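Local atomic coordinates of chymotrypsin (PDB entry 2EA3), a protein that probably hydrolyses peptide bonds as a serine endopeptidase of the chymotrypsin-like S1 family, this chain being the protease part of a longer precursor. Residues A[106-111]-A[124-129]; A[131-136]-A[157-162]; A[149-154]-A[164-169]. All coordinates share one frame; numbering follows the deposited sequence.

Contact 1 (A[106-111]-A[124-129])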
loop_
_atom_site.group_PDB
_atom_site.type_symbol
_atom_site.label_atom_id
_atom_site.label_comp_id
_atom_site.label_asym_id
_atom_site.label_seq_id
_atom_site.Cartn_x
_atom_site.Cartn_y
_atom_site.Cartn_z
ATOM N N GLY A 106 -13.147 5.271 4.788
ATOM C CA GLY A 106 -14.336 4.513 4.413
ATOM C C GLY A 106 -14.441 3.384 5.403
ATOM O O GLY A 106 -13.971 3.505 6.546
ATOM N N THR A 107 -15.024 2.279 4.958
ATOM C CA THR A 107 -15.234 1.116 5.821
ATOM C C THR A 107 -14.940 -0.151 5.033
ATOM O O THR A 107 -15.082 -0.174 3.788
ATOM C CB THR A 107 -16.672 1.056 6.357
ATOM O OG1 THR A 107 -17.567 0.867 5.260
ATOM C CG2 THR A 107 -17.052 2.370 7.071
ATOM N N ILE A 108 -14.533 -1.195 5.748
ATOM C CA ILE A 108 -14.274 -2.475 5.121
ATOM C C ILE A 108 -15.634 -3.141 4.906
ATOM O O ILE A 108 -16.400 -3.276 5.860
ATOM C CB ILE A 108 -13.407 -3.391 5.998
ATOM C CG1 ILE A 108 -11.978 -2.832 6.181
ATOM C CG2 ILE A 108 -13.409 -4.834 5.433
ATOM C CD1 ILE A 108 -11.160 -3.600 7.239
ATOM N N THR A 109 -15.926 -3.549 3.674
ATOM C CA THR A 109 -17.232 -4.172 3.406
ATOM C C THR A 109 -17.187 -5.655 3.103
ATOM O O THR A 109 -18.215 -6.319 3.143
ATOM C CB THR A 109 -18.006 -3.458 2.278
ATOM O OG1 THR A 109 -17.263 -3.531 1.065
ATOM C CG2 THR A 109 -18.290 -2.014 2.644
ATOM N N ALA A 110 -16.009 -6.167 2.777
ATOM C CA ALA A 110 -15.805 -7.595 2.544
ATOM C C ALA A 110 -14.343 -7.937 2.658
ATOM O O ALA A 110 -13.477 -7.080 2.472
ATOM C CB ALA A 110 -16.322 -8.021 1.160
ATOM N N LEU A 111 -14.079 -9.202 2.979
ATOM C CA LEU A 111 -12.744 -9.769 2.928
ATOM C C LEU A 111 -12.723 -10.882 1.882
ATOM O O LEU A 111 -13.779 -11.388 1.468
ATOM C CB LEU A 111 -12.332 -10.299 4.307
ATOM C CG LEU A 111 -12.427 -9.334 5.495
ATOM C CD1 LEU A 111 -12.223 -10.125 6.803
ATOM C CD2 LEU A 111 -11.451 -8.160 5.384
ATOM N N GLY A 124 -8.386 -12.623 -2.763
ATOM C CA GLY A 124 -7.959 -12.438 -1.384
ATOM C C GLY A 124 -7.937 -11.004 -0.915
ATOM O O GLY A 124 -7.252 -10.698 0.074
ATOM N N LEU A 125 -8.694 -10.139 -1.600
ATOM C CA LEU A 125 -8.636 -8.689 -1.371
ATOM C C LEU A 125 -9.634 -8.175 -0.348
ATOM O O LEU A 125 -10.737 -8.724 -0.197
ATOM C CB LEU A 125 -8.868 -7.942 -2.687
ATOM C CG LEU A 125 -7.813 -8.208 -3.769
ATOM C CD1 LEU A 125 -8.177 -7.479 -5.034
ATOM C CD2 LEU A 125 -6.422 -7.782 -3.281
ATOM N N ILE A 126 -9.239 -7.109 0.340
ATOM C CA ILE A 126 -10.126 -6.375 1.237
ATOM C C ILE A 126 -10.946 -5.393 0.393
ATOM O O ILE A 126 -10.387 -4.537 -0.291
ATOM C CB ILE A 126 -9.330 -5.565 2.289
ATOM C CG1 ILE A 126 -8.439 -6.489 3.122
ATOM C CG2 ILE A 126 -10.287 -4.772 3.181
ATOM C CD1 ILE A 126 -7.387 -5.749 3.919
ATOM N N ARG A 127 -12.266 -5.526 0.421
ATOM C CA ARG A 127 -13.138 -4.592 -0.293
ATOM C C ARG A 127 -13.543 -3.445 0.632
ATOM O O ARG A 127 -13.909 -3.681 1.785
ATOM C CB ARG A 127 -14.383 -5.326 -0.807
ATOM C CG ARG A 127 -15.235 -4.496 -1.752
ATOM C CD ARG A 127 -16.486 -5.254 -2.202
ATOM N NE ARG A 127 -17.510 -4.280 -2.577
ATOM C CZ ARG A 127 -17.960 -4.064 -3.813
ATOM N NH1 ARG A 127 -17.516 -4.780 -4.841
ATOM N NH2 ARG A 127 -18.885 -3.129 -4.017
ATOM N N THR A 128 -13.479 -2.211 0.127
ATOM C CA THR A 128 -13.864 -1.028 0.934
ATOM C C THR A 128 -14.648 0.012 0.151
ATOM O O THR A 128 -14.680 -0.027 -1.080
ATOM C CB THR A 128 -12.641 -0.268 1.491
ATOM O OG1 THR A 128 -12.051 0.528 0.441
ATOM C CG2 THR A 128 -11.593 -1.250 2.101
ATOM N N THR A 129 -15.197 0.988 0.879
ATOM C CA THR A 129 -15.889 2.138 0.273
ATOM C C THR A 129 -14.936 3.331 0.177
ATOM O O THR A 129 -15.369 4.467 -0.052
ATOM C CB THR A 129 -17.083 2.577 1.142
ATOM O OG1 THR A 129 -16.609 2.879 2.451
ATOM C CG2 THR A 129 -18.119 1.476 1.241
HETATM O O HOH W 1 -18.417 3.768 4.259
HETATM O O HOH W 2 -17.961 -2.031 -1.067
#
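Arg127 O is the acceptor on which Thr109 and Ala110 both converge. Thr109 N reaches it at 2.8 Å with a nearly straight N-H (163°), while Ala110 N makes a weak second bond to the same oxygen. Two consecutive residues thus face one, a classic beta bulge that shifts the antiparallel register by a residue. Arg127 N answers with a bond to Ala110 O, also 2.8 Å, and the pair's CB atoms lie 3.9 Å apart on the face they share. On the other face Ile108 CG2 meets Ile126 CG2 at 3.8 Å, their side chains crossing obliquely. At the corner of the chain, Leu111 CD2 lies 4.1 Å from Ile126 CG1, the two side chains side by side.

The Arg127 side chain leaves with CG anti to the backbone N (chi1 -171°) and stays extended to NE, which carries CG, CD and NE past the Thr109 hydroxyl at the edge of the guanidinium, in its plane. A water ties the two: it lies 2.7 Å from Thr109 OG1 and accepts from Arg127 NE. Beyond the bulge, Thr129 N gives a bond to Thr107 O, and a second water touches both threonine hydroxyls.

The pair is flanked by the chain at Gly91 and Ser92, bonded to Ile108, and by strand 161-168, where Ile126 pairs with Phe166. Thr128 OG1 is hydrogen-bonded to Thr164 O and accepts from Val130 N. Arg127 O thus serves two N-H groups at the bulge, and at the end of the ladder Thr129 OG1 accepts from Thr107 N (3.0 Å) in place of a backbone carbonyl.

Contact 2 (A[131-136]-A[157-162])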
loop_
_atom_site.group_PDB
_atom_site.type_symbol
_atom_site.label_atom_id
_atom_site.label_comp_id
_atom_site.label_asym_id
_atom_site.label_seq_id
_atom_site.Cartn_x
_atom_site.Cartn_y
_atom_site.Cartn_z
ATOM N N CYS A 131 -12.297 5.733 -1.574
ATOM C CA CYS A 131 -12.050 6.053 -2.981
ATOM C C CYS A 131 -10.546 5.991 -3.224
ATOM O O CYS A 131 -9.768 6.103 -2.288
ATOM C CB CYS A 131 -12.558 7.464 -3.295
ATOM S SG CYS A 131 -11.732 8.814 -2.366
ATOM N N ALA A 132 -10.141 5.829 -4.473
ATOM C CA ALA A 132 -8.727 5.925 -4.811
ATOM C C ALA A 132 -8.632 6.291 -6.271
ATOM O O ALA A 132 -9.591 6.110 -7.029
ATOM C CB ALA A 132 -8.015 4.607 -4.561
ATOM N N GLU A 133 -7.484 6.831 -6.649
ATOM C CA GLU A 133 -7.247 7.152 -8.044
ATOM C C GLU A 133 -5.908 6.545 -8.412
ATOM O O GLU A 133 -5.199 6.082 -7.536
ATOM C CB GLU A 133 -7.346 8.674 -8.271
ATOM C CG GLU A 133 -8.830 9.121 -8.180
ATOM C CD GLU A 133 -9.052 10.613 -8.260
ATOM O OE1 GLU A 133 -8.219 11.297 -8.878
ATOM O OE2 GLU A 133 -10.066 11.108 -7.701
ATOM N N PRO A 134 -5.608 6.451 -9.715
ATOM C CA PRO A 134 -4.286 5.968 -10.073
ATOM C C PRO A 134 -3.216 6.921 -9.525
ATOM O O PRO A 134 -3.344 8.186 -9.601
ATOM C CB PRO A 134 -4.324 5.975 -11.610
ATOM C CG PRO A 134 -5.823 5.868 -11.944
ATOM C CD PRO A 134 -6.423 6.760 -10.906
ATOM N N GLY A 135 -2.179 6.313 -8.983
ATOM C CA GLY A 135 -1.153 7.012 -8.242
ATOM C C GLY A 135 -1.250 6.603 -6.790
ATOM O O GLY A 135 -0.236 6.515 -6.117
ATOM N N ASP A 136 -2.477 6.362 -6.310
ATOM C CA ASP A 136 -2.682 5.918 -4.921
ATOM C C ASP A 136 -2.312 4.448 -4.707
ATOM O O ASP A 136 -2.167 4.002 -3.562
ATOM C CB ASP A 136 -4.145 6.099 -4.506
ATOM C CG ASP A 136 -4.567 7.562 -4.434
ATOM O OD1 ASP A 136 -5.778 7.808 -4.629
ATOM O OD2 ASP A 136 -3.716 8.443 -4.148
ATOM N N ASN A 157 -13.788 7.306 -8.248
ATOM C CA ASN A 157 -12.740 8.276 -7.962
ATOM C C ASN A 157 -13.123 9.008 -6.703
ATOM O O ASN A 157 -14.151 8.683 -6.106
ATOM C CB ASN A 157 -12.552 9.240 -9.142
ATOM C CG ASN A 157 -13.819 9.988 -9.489
ATOM O OD1 ASN A 157 -14.441 10.632 -8.640
ATOM N ND2 ASN A 157 -14.196 9.929 -10.756
ATOM N N CYS A 158 -12.324 9.992 -6.302
ATOM C CA CYS A 158 -12.552 10.653 -5.034
ATOM C C CYS A 158 -13.479 11.861 -5.167
ATOM O O CYS A 158 -13.812 12.499 -4.174
ATOM C CB CYS A 158 -11.230 11.014 -4.342
ATOM S SG CYS A 158 -10.374 9.558 -3.673
ATOM N N ARG A 159 -13.907 12.155 -6.388
ATOM C CA ARG A 159 -14.822 13.267 -6.612
ATOM C C ARG A 159 -16.257 12.780 -6.432
ATOM O O ARG A 159 -17.067 13.450 -5.794
ATOM C CB ARG A 159 -14.612 13.884 -8.000
ATOM C CG ARG A 159 -13.267 14.618 -8.163
ATOM C CD ARG A 159 -12.962 14.972 -9.631
ATOM N NE ARG A 159 -12.717 13.778 -10.442
ATOM C CZ ARG A 159 -11.582 13.074 -10.442
ATOM N NH1 ARG A 159 -10.556 13.439 -9.680
ATOM N NH2 ARG A 159 -11.477 11.995 -11.208
ATOM N N THR A 160 -16.560 11.604 -6.966
ATOM C CA THR A 160 -17.921 11.091 -6.910
ATOM C C THR A 160 -18.060 9.845 -6.027
ATOM O O THR A 160 -19.166 9.363 -5.812
ATOM C CB THR A 160 -18.492 10.830 -8.323
ATOM O OG1 THR A 160 -17.666 9.884 -9.006
ATOM C CG2 THR A 160 -18.568 12.136 -9.143
ATOM N N GLY A 161 -16.938 9.337 -5.526
ATOM C CA GLY A 161 -16.942 8.118 -4.714
ATOM C C GLY A 161 -16.541 6.892 -5.512
ATOM O O GLY A 161 -16.535 6.890 -6.740
ATOM N N GLY A 162 -16.204 5.817 -4.818
ATOM C CA GLY A 162 -15.854 4.590 -5.511
ATOM C C GLY A 162 -15.682 3.427 -4.562
ATOM O O GLY A 162 -15.984 3.534 -3.366
#
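Asn157 meets the other segment through its CB, 3.4 Å from Glu133 OE2, and the carboxylate and amide planes stand 78° apart. Its own amide oxygen turns back to the loop, where Asn157 OD1 accepts from Arg159 N at 2.8 Å and from Thr160 N at 2.9 Å. The two bonds form an Asx turn and an Asx motif that brace the loop from Asn157 to Thr160.

Cys158 carries two links at once. Its SG closes the disulfide with Cys131 SG at 2.0 Å, with a chi3 of 98°, close to the 90° usual for an unstrained bridge. Its N points at Glu133 OE2, 2.9 Å away, with the N-H nearly straight (168°) and the anti lone pair used. Arg159, bent at chi3, brings NH1 over to the same carboxylate: NH1 is 3.1 Å from Glu133 OE2 in a salt bridge and makes a weak hydrogen bond to Glu133 OE1, the two flat groups turned steeply against each other. An alanine in place of Glu133 would probably leave Cys158 N without its acceptor and Arg159 without its counter-charge, freeing the arginine tip to turn.

Gly162 ends the segment beside Cys131, their CA atoms 4.8 Å apart. The backbone of Glu133 is held in turn, its N bonded to Asp136 OD1, while Asp136 is also held by Thr100 and Thr101. In chymotrypsin-like proteases a disulfide in this place joins two walls of the S1 specificity pocket, just ahead of the catalytic serine loop, and the Cys131-Cys158 bridge is consistent with that role.

Contact 3 (A[149-154]-A[164-169])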
loop_
_atom_site.group_PDB
_atom_site.type_symbol
_atom_site.label_atom_id
_atom_site.label_comp_id
_atom_site.label_asym_id
_atom_site.label_seq_id
_atom_site.Cartn_x
_atom_site.Cartn_y
_atom_site.Cartn_z
ATOM N N GLY A 149 -3.421 -3.132 4.880
ATOM C CA GLY A 149 -3.262 -3.540 3.490
ATOM C C GLY A 149 -2.642 -2.450 2.658
ATOM O O GLY A 149 -2.399 -1.346 3.141
ATOM N N VAL A 150 -2.366 -2.778 1.403
ATOM C CA VAL A 150 -1.877 -1.770 0.468
ATOM C C VAL A 150 -2.873 -1.672 -0.688
ATOM O O VAL A 150 -3.502 -2.667 -1.077
ATOM C CB VAL A 150 -0.464 -2.068 -0.054
ATOM C CG1 VAL A 150 0.539 -2.063 1.102
ATOM C CG2 VAL A 150 -0.412 -3.422 -0.824
ATOM N N THR A 151 -3.022 -0.463 -1.224
ATOM C CA THR A 151 -4.023 -0.199 -2.252
ATOM C C THR A 151 -3.777 -1.010 -3.526
ATOM O O THR A 151 -2.685 -0.961 -4.082
ATOM C CB THR A 151 -4.017 1.313 -2.574
ATOM O OG1 THR A 151 -4.167 2.024 -1.336
ATOM C CG2 THR A 151 -5.159 1.675 -3.519
ATOM N N SER A 152 -4.786 -1.762 -3.980
ATOM C CA SER A 152 -4.644 -2.527 -5.224
ATOM C C SER A 152 -5.328 -1.774 -6.376
ATOM O O SER A 152 -4.685 -1.404 -7.354
ATOM C CB SER A 152 -5.189 -3.957 -5.074
ATOM O OG SER A 152 -5.092 -4.665 -6.300
ATOM N N GLY A 153 -6.623 -1.514 -6.256
ATOM C CA GLY A 153 -7.339 -0.842 -7.327
ATOM C C GLY A 153 -8.820 -0.849 -7.057
ATOM O O GLY A 153 -9.247 -1.143 -5.938
ATOM N N GLY A 154 -9.604 -0.545 -8.090
ATOM C CA GLY A 154 -11.044 -0.502 -7.922
ATOM C C GLY A 154 -11.749 0.288 -8.999
ATOM O O GLY A 154 -11.343 0.276 -10.164
ATOM N N THR A 164 -12.707 0.569 -3.489
ATOM C CA THR A 164 -11.270 0.276 -3.606
ATOM C C THR A 164 -10.943 -1.017 -2.872
ATOM O O THR A 164 -11.444 -1.256 -1.763
ATOM C CB THR A 164 -10.408 1.409 -3.041
ATOM O OG1 THR A 164 -10.747 2.633 -3.707
ATOM C CG2 THR A 164 -8.910 1.132 -3.275
ATOM N N PHE A 165 -10.086 -1.825 -3.495
ATOM C CA PHE A 165 -9.686 -3.112 -2.962
ATOM C C PHE A 165 -8.244 -3.048 -2.527
ATOM O O PHE A 165 -7.453 -2.323 -3.135
ATOM C CB PHE A 165 -9.825 -4.180 -4.045
ATOM C CG PHE A 165 -11.252 -4.396 -4.502
ATOM C CD1 PHE A 165 -11.829 -3.574 -5.478
ATOM C CD2 PHE A 165 -12.018 -5.416 -3.940
ATOM C CE1 PHE A 165 -13.175 -3.786 -5.896
ATOM C CE2 PHE A 165 -13.325 -5.639 -4.352
ATOM C CZ PHE A 165 -13.906 -4.811 -5.330
ATOM N N PHE A 166 -7.919 -3.780 -1.458
ATOM C CA PHE A 166 -6.586 -3.721 -0.867
ATOM C C PHE A 166 -6.057 -5.130 -0.693
ATOM O O PHE A 166 -6.806 -6.052 -0.327
ATOM C CB PHE A 166 -6.630 -3.008 0.502
ATOM C CG PHE A 166 -7.044 -1.586 0.420
ATOM C CD1 PHE A 166 -8.395 -1.250 0.315
ATOM C CD2 PHE A 166 -6.093 -0.571 0.374
ATOM C CE1 PHE A 166 -8.793 0.083 0.214
ATOM C CE2 PHE A 166 -6.497 0.769 0.258
ATOM C CZ PHE A 166 -7.846 1.086 0.179
ATOM N N GLN A 167 -4.771 -5.293 -0.975
ATOM C CA GLN A 167 -4.039 -6.509 -0.684
ATOM C C GLN A 167 -3.693 -6.499 0.817
ATOM O O GLN A 167 -3.008 -5.614 1.282
ATOM C CB GLN A 167 -2.747 -6.522 -1.518
ATOM C CG GLN A 167 -1.675 -7.521 -1.048
ATOM C CD GLN A 167 -2.080 -8.960 -1.254
ATOM O OE1 GLN A 167 -2.338 -9.388 -2.374
ATOM N NE2 GLN A 167 -2.130 -9.725 -0.167
ATOM N N PRO A 168 -4.178 -7.485 1.572
ATOM C CA PRO A 168 -3.877 -7.527 3.030
ATOM C C PRO A 168 -2.385 -7.599 3.297
ATOM O O PRO A 168 -1.667 -8.217 2.514
ATOM C CB PRO A 168 -4.516 -8.843 3.506
ATOM C CG PRO A 168 -5.403 -9.293 2.438
ATOM C CD PRO A 168 -5.071 -8.563 1.134
ATOM N N VAL A 169 -1.913 -6.998 4.388
ATOM C CA VAL A 169 -0.451 -7.004 4.657
ATOM C C VAL A 169 0.097 -8.335 5.176
ATOM O O VAL A 169 1.233 -8.669 4.914
ATOM C CB VAL A 169 0.023 -5.887 5.644
ATOM C CG1 VAL A 169 0.010 -4.473 4.977
ATOM C CG2 VAL A 169 -0.778 -5.933 6.928
#
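Phe166 lies along Thr151, the two side chains running the same way on one face of the hairpin. Its CB sits 3.5 Å from Val150 O. With CG anti to its own carbonyl carbon (chi1 -64°), the CD2-CE2 side of the ring is brought against the partner strand: CD2 comes to 3.4 Å from Thr151 CA, and CE2, next along, meets Thr151 OG1 at 3.1 Å. CZ at the tip still lies within range of that hydroxyl, which also makes a weak hydrogen bond to Gly139 O. Ile126 and Thr128 of the adjoining strand, and Arg96, also touch the ring.

The backbone ladder belongs to an antiparallel hairpin, strands 146-154 and 161-168, in the second barrel of the chymotrypsin fold. Val150 N and Gln167 O, 2.9 Å apart, bond in one direction and Gln167 N and Val150 O in the other. The register then slips: Phe165 O accepts from Ser152 N at 2.9 Å and weakly from Gly153 N, a classic beta bulge. Past it, Phe165 N points nearly along the C=O axis of Gly153 O, at 2.7 Å, and the same oxygen lies at the edge of the Phe165 ring, in its plane.

At the bulge Ser152 OG, anti to its backbone N, bonds to Asp56 OD1 and Tyr117 OH, as the serine in this place does with the catalytic aspartate of relatives. On the face shared with Val150, Gln167 CB is 3.9 Å from Val150 CG2. The Gln167 chain bends at chi2, its OE1 accepting from Asp56 N and its NE2 giving a straight bond (170°) to Pro168 O. Val169 CG1 packs against Gly149 N and CA, 3.7 Å from each.

Overall arrangement
All three contacts reach the same antiparallel barrel, contact 2 joining a loop to its strand 161-168. Contact 1 and contact 3, with centres about 8 Å apart, are stitched side by side: Ile126 N lies 2.7 Å from Phe166 O and Thr128 OG1 2.9 Å from Thr164 O. Contact 2 follows contact 1 directly in sequence, their centres about 15 Å apart, and packs onto contact 3, where Asp136 O lies 3.4 Å from Thr151 CB. Contacts 2 and 3 alternate along the chain and share strand 161-168. These two adjoin a probable catalytic triad of Ser137, His32 and Asp56: Ser137 directly follows segment 131-136, and Ser152 of contact 3 reaches Asp56.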